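Aldehyde dehydrogenase (Trypanosoma brucei, PDB 5MYP) probably catalyses the NAD+-dependent oxidation of aldehydes to carboxylic acids, as a glycosomal member of the aldehyde dehydrogenase family. Local coordinates at the interface of chains A and B. Sequence-based numbering; all coordinates share one arbitrary frame. Chains: chain A/B, Aldehyde dehydrogenase.

Contact 1: the interface of chains A and B. Residues chain A 206-207, 210-211; chain B 210, 213-214, 217.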
ATOM      1  N   ALA A 206       1.346   0.235 -16.212  1.00 12.75           N
ATOM      2  CA  ALA A 206       1.433   0.034 -14.756  1.00 12.81           C
ATOM      3  C   ALA A 206       2.199  -1.236 -14.372  1.00 12.97           C
ATOM      4  O   ALA A 206       2.979  -1.220 -13.420  1.00 12.79           O
ATOM      5  CB  ALA A 206       0.043   0.008 -14.129  1.00 12.78           C
ATOM      6  N   GLU A 207       1.969  -2.320 -15.115  1.00 13.34           N
ATOM      7  CA  GLU A 207       2.701  -3.576 -14.912  1.00 13.82           C
ATOM      8  C   GLU A 207       4.213  -3.378 -15.068  1.00 13.20           C
ATOM      9  O   GLU A 207       4.991  -3.931 -14.295  1.00 12.97           O
ATOM     10  CB  GLU A 207       2.222  -4.666 -15.878  1.00 14.64           C
ATOM     11  CG  GLU A 207       0.790  -5.134 -15.646  1.00 15.56           C
ATOM     12  CD  GLU A 207       0.345  -6.227 -16.601  1.00 16.38           C
ATOM     13  OE1 GLU A 207       1.199  -6.815 -17.310  1.00 17.11           O
ATOM     14  OE2 GLU A 207      -0.877  -6.497 -16.648  1.00 17.62           O
ATOM     15  N   MET A 210       5.452  -1.249 -12.053  1.00 11.65           N
ATOM     16  CA  MET A 210       5.528  -2.078 -10.849  1.00 11.80           C
ATOM     17  C   MET A 210       6.690  -3.077 -10.906  1.00 11.36           C
ATOM     18  O   MET A 210       7.310  -3.344  -9.884  1.00 10.85           O
ATOM     19  CB  MET A 210       4.201  -2.800 -10.590  1.00 12.46           C
ATOM     20  CG  MET A 210       4.104  -3.409  -9.202  1.00 12.95           C
ATOM     21  SD  MET A 210       2.432  -3.903  -8.744  1.00 13.89           S
ATOM     22  CE  MET A 210       2.778  -4.716  -7.185  1.00 13.71           C
ATOM     23  N   ALA A 211       6.995  -3.602 -12.097  1.00 11.10           N
ATOM     24  CA  ALA A 211       8.170  -4.464 -12.293  1.00 11.10           C
ATOM     25  C   ALA A 211       9.477  -3.722 -11.985  1.00 11.06           C
ATOM     26  O   ALA A 211      10.376  -4.270 -11.348  1.00 11.10           O
ATOM     27  CB  ALA A 211       8.198  -5.018 -13.712  1.00 11.12           C
TER
ATOM     28  N   MET B 210       7.293  -9.480  -5.609  1.00 11.11           N
ATOM     29  CA  MET B 210       6.739  -8.237  -6.148  1.00 11.27           C
ATOM     30  C   MET B 210       6.724  -8.225  -7.682  1.00 10.91           C
ATOM     31  O   MET B 210       5.794  -7.694  -8.277  1.00 10.57           O
ATOM     32  CB  MET B 210       7.483  -7.014  -5.598  1.00 11.59           C
ATOM     33  CG  MET B 210       6.729  -5.714  -5.839  1.00 11.87           C
ATOM     34  SD  MET B 210       7.367  -4.324  -4.888  1.00 12.37           S
ATOM     35  CE  MET B 210       6.377  -2.998  -5.562  1.00 12.24           C
ATOM     36  N   ALA B 213       3.740 -10.284  -8.567  1.00 10.55           N
ATOM     37  CA  ALA B 213       2.558  -9.477  -8.270  1.00 10.62           C
ATOM     38  C   ALA B 213       2.317  -8.410  -9.340  1.00 10.75           C
ATOM     39  O   ALA B 213       1.168  -8.121  -9.676  1.00 10.39           O
ATOM     40  CB  ALA B 213       2.689  -8.833  -6.895  1.00 10.58           C
ATOM     41  N   ALA B 214       3.404  -7.846  -9.873  1.00 11.06           N
ATOM     42  CA  ALA B 214       3.332  -6.853 -10.952  1.00 11.39           C
ATOM     43  C   ALA B 214       2.571  -7.346 -12.180  1.00 11.64           C
ATOM     44  O   ALA B 214       1.859  -6.560 -12.816  1.00 11.75           O
ATOM     45  CB  ALA B 214       4.729  -6.389 -11.354  1.00 11.50           C
ATOM     46  N   LEU B 217      -1.035  -6.837 -11.306  1.00 11.17           N
ATOM     47  CA  LEU B 217      -1.257  -5.611 -10.517  1.00 10.86           C
ATOM     48  C   LEU B 217      -1.831  -5.907  -9.124  1.00 10.64           C
ATOM     49  O   LEU B 217      -2.840  -5.336  -8.710  1.00 10.47           O
ATOM     50  CB  LEU B 217      -2.147  -4.631 -11.291  1.00 10.85           C
ATOM     51  CG  LEU B 217      -1.600  -4.194 -12.652  1.00 10.87           C
ATOM     52  CD1 LEU B 217      -2.594  -3.288 -13.353  1.00 11.01           C
ATOM     53  CD2 LEU B 217      -0.250  -3.503 -12.503  1.00 10.91           C
TER
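The main-chain carbonyl oxygen of B:Ala214, at the end of helix 203-214, receives the aliphatic stem of A:Glu207 from the same helix of the other subunit. The methylene A:Glu207 CG comes to 3.3 Å of B:Ala214 O, with CB slightly farther, so methylene carbon covers this side of the oxygen. This stem lies beside its own backbone N (chi1 -66°), and CG can therefore also meet B:Leu217 CD2 at 3.7 Å. The two side chains cross at about a right angle, and the same leucine methyl reaches on to A:Ala206 CB at 3.9 Å.

A:Met210 covers the neighbouring stretch of helix with nearly its whole length. CG is anti to the backbone N (chi1 -166°) and the chain continues extended, which lays successive atoms along the partner. CB stands 3.7 Å from B:Ala214 CB, the sulfur SD 3.8 Å from B:Ala214 CA, and the terminal methyl CE 4.1 Å from B:Ala213 CB. Beside the methionine stem, the backbone N of A:Ala211 is 3.7 Å from the same methyl, B:Ala214 CB, which rests against two neighbouring residues of the partner helix. Its small size probably lets the helices come close. The patch gives the two subunits a largely hydrophobic stretch of their seam, from helix 203-214 and the loop after it, which probably helps hold together the dimer characteristic of class 3 aldehyde dehydrogenases.

Contact 2: the interface of chains A and B. Residues chain A 70-71, 249, 252, 312; chain B 473, 475, 477.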
ATOM      1  N   ASP A  70     -12.480  27.566 -19.584  1.00 21.45           N
ATOM      2  CA  ASP A  70     -13.416  27.358 -18.474  1.00 21.57           C
ATOM      3  C   ASP A  70     -13.486  25.897 -18.022  1.00 20.59           C
ATOM      4  O   ASP A  70     -13.612  25.630 -16.827  1.00 20.37           O
ATOM      5  CB  ASP A  70     -14.823  27.851 -18.851  1.00 22.34           C
ATOM      6  CG  ASP A  70     -14.886  29.364 -19.070  1.00 22.63           C
ATOM      7  OD1 ASP A  70     -13.896  30.074 -18.793  1.00 23.12           O
ATOM      8  OD2 ASP A  70     -15.941  29.837 -19.535  1.00 23.91           O
ATOM      9  N   GLU A  71     -13.406  24.962 -18.970  1.00 19.77           N
ATOM     10  CA  GLU A  71     -13.352  23.532 -18.638  1.00 19.20           C
ATOM     11  C   GLU A  71     -12.070  23.215 -17.861  1.00 18.80           C
ATOM     12  O   GLU A  71     -12.107  22.503 -16.859  1.00 18.64           O
ATOM     13  CB  GLU A  71     -13.441  22.664 -19.896  1.00 19.02           C
ATOM     14  CG  GLU A  71     -13.808  21.211 -19.613  1.00 18.91           C
ATOM     15  CD  GLU A  71     -14.096  20.407 -20.872  1.00 18.98           C
ATOM     16  OE1 GLU A  71     -14.897  20.870 -21.712  1.00 18.79           O
ATOM     17  OE2 GLU A  71     -13.530  19.306 -21.024  1.00 18.71           O
ATOM     18  N   TRP A 249     -22.671  15.397 -19.472  1.00 16.60           N
ATOM     19  CA  TRP A 249     -21.567  16.278 -19.063  1.00 16.82           C
ATOM     20  C   TRP A 249     -20.287  15.478 -18.796  1.00 16.54           C
ATOM     21  O   TRP A 249     -19.222  15.822 -19.303  1.00 16.27           O
ATOM     22  CB  TRP A 249     -21.930  17.110 -17.821  1.00 17.15           C
ATOM     23  CG  TRP A 249     -20.723  17.763 -17.209  1.00 17.38           C
ATOM     24  CD1 TRP A 249     -20.059  18.858 -17.676  1.00 17.65           C
ATOM     25  CD2 TRP A 249     -20.012  17.328 -16.047  1.00 17.63           C
ATOM     26  NE1 TRP A 249     -18.984  19.143 -16.868  1.00 17.73           N
ATOM     27  CE2 TRP A 249     -18.931  18.217 -15.861  1.00 17.69           C
ATOM     28  CE3 TRP A 249     -20.181  16.271 -15.145  1.00 17.68           C
ATOM     29  CZ2 TRP A 249     -18.028  18.087 -14.802  1.00 17.68           C
ATOM     30  CZ3 TRP A 249     -19.280  16.141 -14.093  1.00 17.72           C
ATOM     31  CH2 TRP A 249     -18.220  17.046 -13.930  1.00 17.62           C
ATOM     32  N   ILE A 252     -18.891  14.427 -22.135  1.00 16.23           N
ATOM     33  CA  ILE A 252     -18.453  15.524 -23.013  1.00 16.43           C
ATOM     34  C   ILE A 252     -17.101  16.122 -22.591  1.00 16.27           C
ATOM     35  O   ILE A 252     -16.300  16.494 -23.452  1.00 15.86           O
ATOM     36  CB  ILE A 252     -19.557  16.616 -23.146  1.00 16.73           C
ATOM     37  CG1 ILE A 252     -20.660  16.108 -24.086  1.00 16.93           C
ATOM     38  CG2 ILE A 252     -18.999  17.942 -23.673  1.00 17.07           C
ATOM     39  CD1 ILE A 252     -21.893  16.988 -24.145  1.00 17.07           C
ATOM     40  N   ASP A 312     -15.364  24.668 -29.065  1.00 18.42           N
ATOM     41  CA  ASP A 312     -15.270  24.453 -27.617  1.00 18.23           C
ATOM     42  C   ASP A 312     -15.202  22.970 -27.227  1.00 17.80           C
ATOM     43  O   ASP A 312     -15.259  22.645 -26.034  1.00 17.78           O
ATOM     44  CB  ASP A 312     -16.480  25.087 -26.919  1.00 18.64           C
ATOM     45  CG  ASP A 312     -16.592  26.586 -27.161  1.00 19.11           C
ATOM     46  OD1 ASP A 312     -15.644  27.200 -27.694  1.00 19.29           O
ATOM     47  OD2 ASP A 312     -17.646  27.155 -26.809  1.00 19.88           O
TER
ATOM     48  N   ARG B 473     -20.187  24.017 -14.189  1.00 29.56           N
ATOM     49  CA  ARG B 473     -19.682  22.809 -14.868  1.00 28.16           C
ATOM     50  C   ARG B 473     -20.222  22.582 -16.291  1.00 27.36           C
ATOM     51  O   ARG B 473     -19.475  22.127 -17.158  1.00 27.42           O
ATOM     52  CB  ARG B 473     -19.868  21.543 -14.004  1.00 26.93           C
ATOM     53  CG  ARG B 473     -21.301  21.059 -13.792  1.00 26.41           C
ATOM     54  CD  ARG B 473     -21.324  19.629 -13.261  1.00 25.67           C
ATOM     55  NE  ARG B 473     -22.510  19.338 -12.450  1.00 25.42           N
ATOM     56  CZ  ARG B 473     -22.884  18.123 -12.043  1.00 24.87           C
ATOM     57  NH1 ARG B 473     -22.183  17.043 -12.375  1.00 24.45           N
ATOM     58  NH2 ARG B 473     -23.979  17.987 -11.300  1.00 24.78           N
ATOM     59  N   PRO B 475     -21.426  22.968 -20.108  1.00 25.79           N
ATOM     60  CA  PRO B 475     -21.452  23.768 -21.339  1.00 25.76           C
ATOM     61  C   PRO B 475     -22.906  24.129 -21.733  1.00 25.76           C
ATOM     62  O   PRO B 475     -23.834  23.522 -21.198  1.00 25.44           O
ATOM     63  CB  PRO B 475     -20.814  22.841 -22.385  1.00 25.79           C
ATOM     64  CG  PRO B 475     -20.099  21.789 -21.617  1.00 25.81           C
ATOM     65  CD  PRO B 475     -20.841  21.633 -20.329  1.00 25.83           C
ATOM     66  N   TYR B 477     -20.084  27.045 -23.127  1.00 27.21           N
ATOM     67  CA  TYR B 477     -19.169  27.958 -22.451  1.00 28.55           C
ATOM     68  C   TYR B 477     -19.466  29.390 -22.879  1.00 29.75           C
ATOM     69  O   TYR B 477     -18.939  29.879 -23.881  1.00 30.94           O
ATOM     70  CB  TYR B 477     -17.716  27.547 -22.713  1.00 28.49           C
ATOM     71  CG  TYR B 477     -17.418  26.172 -22.146  1.00 28.50           C
ATOM     72  CD1 TYR B 477     -17.383  25.968 -20.769  1.00 28.58           C
ATOM     73  CD2 TYR B 477     -17.213  25.070 -22.976  1.00 28.33           C
ATOM     74  CE1 TYR B 477     -17.137  24.714 -20.231  1.00 28.42           C
ATOM     75  CE2 TYR B 477     -16.963  23.808 -22.448  1.00 27.96           C
ATOM     76  CZ  TYR B 477     -16.924  23.637 -21.075  1.00 28.18           C
ATOM     77  OH  TYR B 477     -16.682  22.399 -20.528  1.00 27.44           O
TER
HETATM   78  O   HOH W   1     -19.531  25.638 -25.588  1.00 23.44           O
HETATM   79  O   HOH W   2     -18.146  29.797 -26.387  1.00 35.64           O
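B:Tyr477 packs against A:Asp70, A:Glu71 and A:Asp312, an example of the C-terminal segment of one aldehyde dehydrogenase subunit reaching over its partner. Its CB lies near A:Asp312 OD2, and beyond it the ring is flanked on both rims: CD1 is 3.7 Å from A:Asp70 CB, and CD2 is 4.0 Å from A:Asp312 CB. Farther out, CE1 approaches the backbone N of A:Glu71, and CZ lies 3.8 Å from A:Glu71 CB.

At the tip, the phenol B:Tyr477 OH donates to A:Glu71 OE1 at 2.6 Å, meeting the carboxylate oxygen on its anti side and 27° out of its plane. The glutamate gets there with CG anti to its backbone N (chi1 -163°) and an extended stem. Behind the ring, B:Pro475 CB of the same chain lies over one face, toward the rim. Two waters tie the tyrosine backbone to A:Asp312 OD2, one through B:Tyr477 N and the other through B:Tyr477 O.

Alongside, B:Arg473 lays its CD over the centre of the six-membered ring of A:Trp249, 3.7 Å from the centroid, as a CH-pi contact. Its guanidinium stands steeply to the indole, 78° between planes, instead of stacking on it, while B:Pro475 CD comes in plane to the indole edge at CD1.

Contact 3: the interface of chains A and B. Residues chain A 214-215; chain B 207, 211.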
ATOM      1  N   ALA A 214       9.669  -3.174  -8.246  1.00 11.67           N
ATOM      2  CA  ALA A 214      10.059  -4.434  -7.607  1.00 12.11           C
ATOM      3  C   ALA A 214      11.568  -4.581  -7.411  1.00 12.51           C
ATOM      4  O   ALA A 214      12.004  -5.138  -6.403  1.00 12.55           O
ATOM      5  CB  ALA A 214       9.514  -5.627  -8.389  1.00 12.06           C
ATOM      6  N   LYS A 215      12.349  -4.069  -8.360  0.70 12.92           N
ATOM      7  CA  LYS A 215      13.812  -4.150  -8.301  0.70 13.28           C
ATOM      8  C   LYS A 215      14.440  -3.370  -7.133  0.70 13.22           C
ATOM      9  O   LYS A 215      15.548  -3.702  -6.708  0.70 13.42           O
ATOM     10  CB  LYS A 215      14.426  -3.705  -9.630  0.70 13.66           C
ATOM     11  CG  LYS A 215      13.988  -4.567 -10.805  0.70 14.03           C
ATOM     12  CD  LYS A 215      14.896  -4.399 -12.007  0.70 14.31           C
ATOM     13  CE  LYS A 215      14.558  -5.411 -13.087  0.70 14.63           C
ATOM     14  NZ  LYS A 215      15.532  -5.391 -14.218  0.70 14.91           N
TER
ATOM     15  N   GLU B 207      11.693  -9.230  -3.810  0.70 12.10           N
ATOM     16  CA  GLU B 207      11.795  -8.691  -5.171  0.70 12.06           C
ATOM     17  C   GLU B 207      11.132  -9.614  -6.197  0.70 12.00           C
ATOM     18  O   GLU B 207      10.457  -9.138  -7.104  0.70 11.77           O
ATOM     19  CB  GLU B 207      13.259  -8.450  -5.567  0.70 11.94           C
ATOM     20  CG  GLU B 207      13.461  -8.160  -7.049  0.70 11.93           C
ATOM     21  CD  GLU B 207      14.872  -7.745  -7.411  0.70 11.90           C
ATOM     22  OE1 GLU B 207      15.119  -7.607  -8.626  0.70 11.48           O
ATOM     23  OE2 GLU B 207      15.719  -7.558  -6.504  0.70 11.82           O
ATOM     24  N   ALA B 211       7.738  -8.829  -8.309  1.00 10.78           N
ATOM     25  CA  ALA B 211       7.763  -8.993  -9.774  1.00 10.92           C
ATOM     26  C   ALA B 211       6.594  -9.846 -10.270  1.00 10.87           C
ATOM     27  O   ALA B 211       5.959  -9.522 -11.279  1.00 10.95           O
ATOM     28  CB  ALA B 211       9.087  -9.598 -10.223  1.00 11.01           C
TER
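Carbon-to-carbon packing joins A:Ala214 and B:Ala211, residues of the 203-214 helices of the Rossmann-type cofactor-binding domain of the aldehyde dehydrogenase fold, which here meet across the subunit boundary. The methyl CB of A:Ala214 faces B:Ala211 CA at 4.0 Å and stands 3.7 Å from B:Ala211 N, so a small side chain sits directly against the partner's backbone.

A second kind of contact sets aliphatic carbon against oxygen. The stem of B:Glu207 passes over the end of the opposite helix, with its CG 3.4 Å from the carbonyl oxygen A:Ala214 O. With CG anti to the backbone N (chi1 168°) and the remaining torsions extended, the side chain stretches beyond A:Ala214 as far as A:Lys215. There the carboxylate oxygen B:Glu207 OE1 is 3.7 Å from A:Lys215 CA and 3.9 Å from A:Lys215 CG, touching the base of the lysine and not its terminal amine NZ.

Any electrostatic effect would act at longer range. The lysine chain runs extended away from its own backbone, crossing the glutamate obliquely, and leaves A:Lys215 NZ 6.0 Å from B:Glu207 OE1. That separation is too great for a salt bridge, but the opposite charges may still add a modest attraction where helix 203-214 gives way to loop.

Contact 1 and contact 3 are adjoining parts of one seam, their centres about 8 Å apart, and both pair helix 203-214 of one chain with its copy in the other. Glu207 takes part in each with a different first torsion, so this two-fold interface is not exact in its side chains. The centre of contact 2 is about 36 Å from that of contact 1, and it uses the C-terminal segment instead. Its twin lies on the opposite flank, so the interface includes a central helix pair and two outlying clasps. The centre of contact 1 is about 12 Å from A:Glu223 and that of contact 2 about 16 Å from A:Cys259, both predicted catalytic residues.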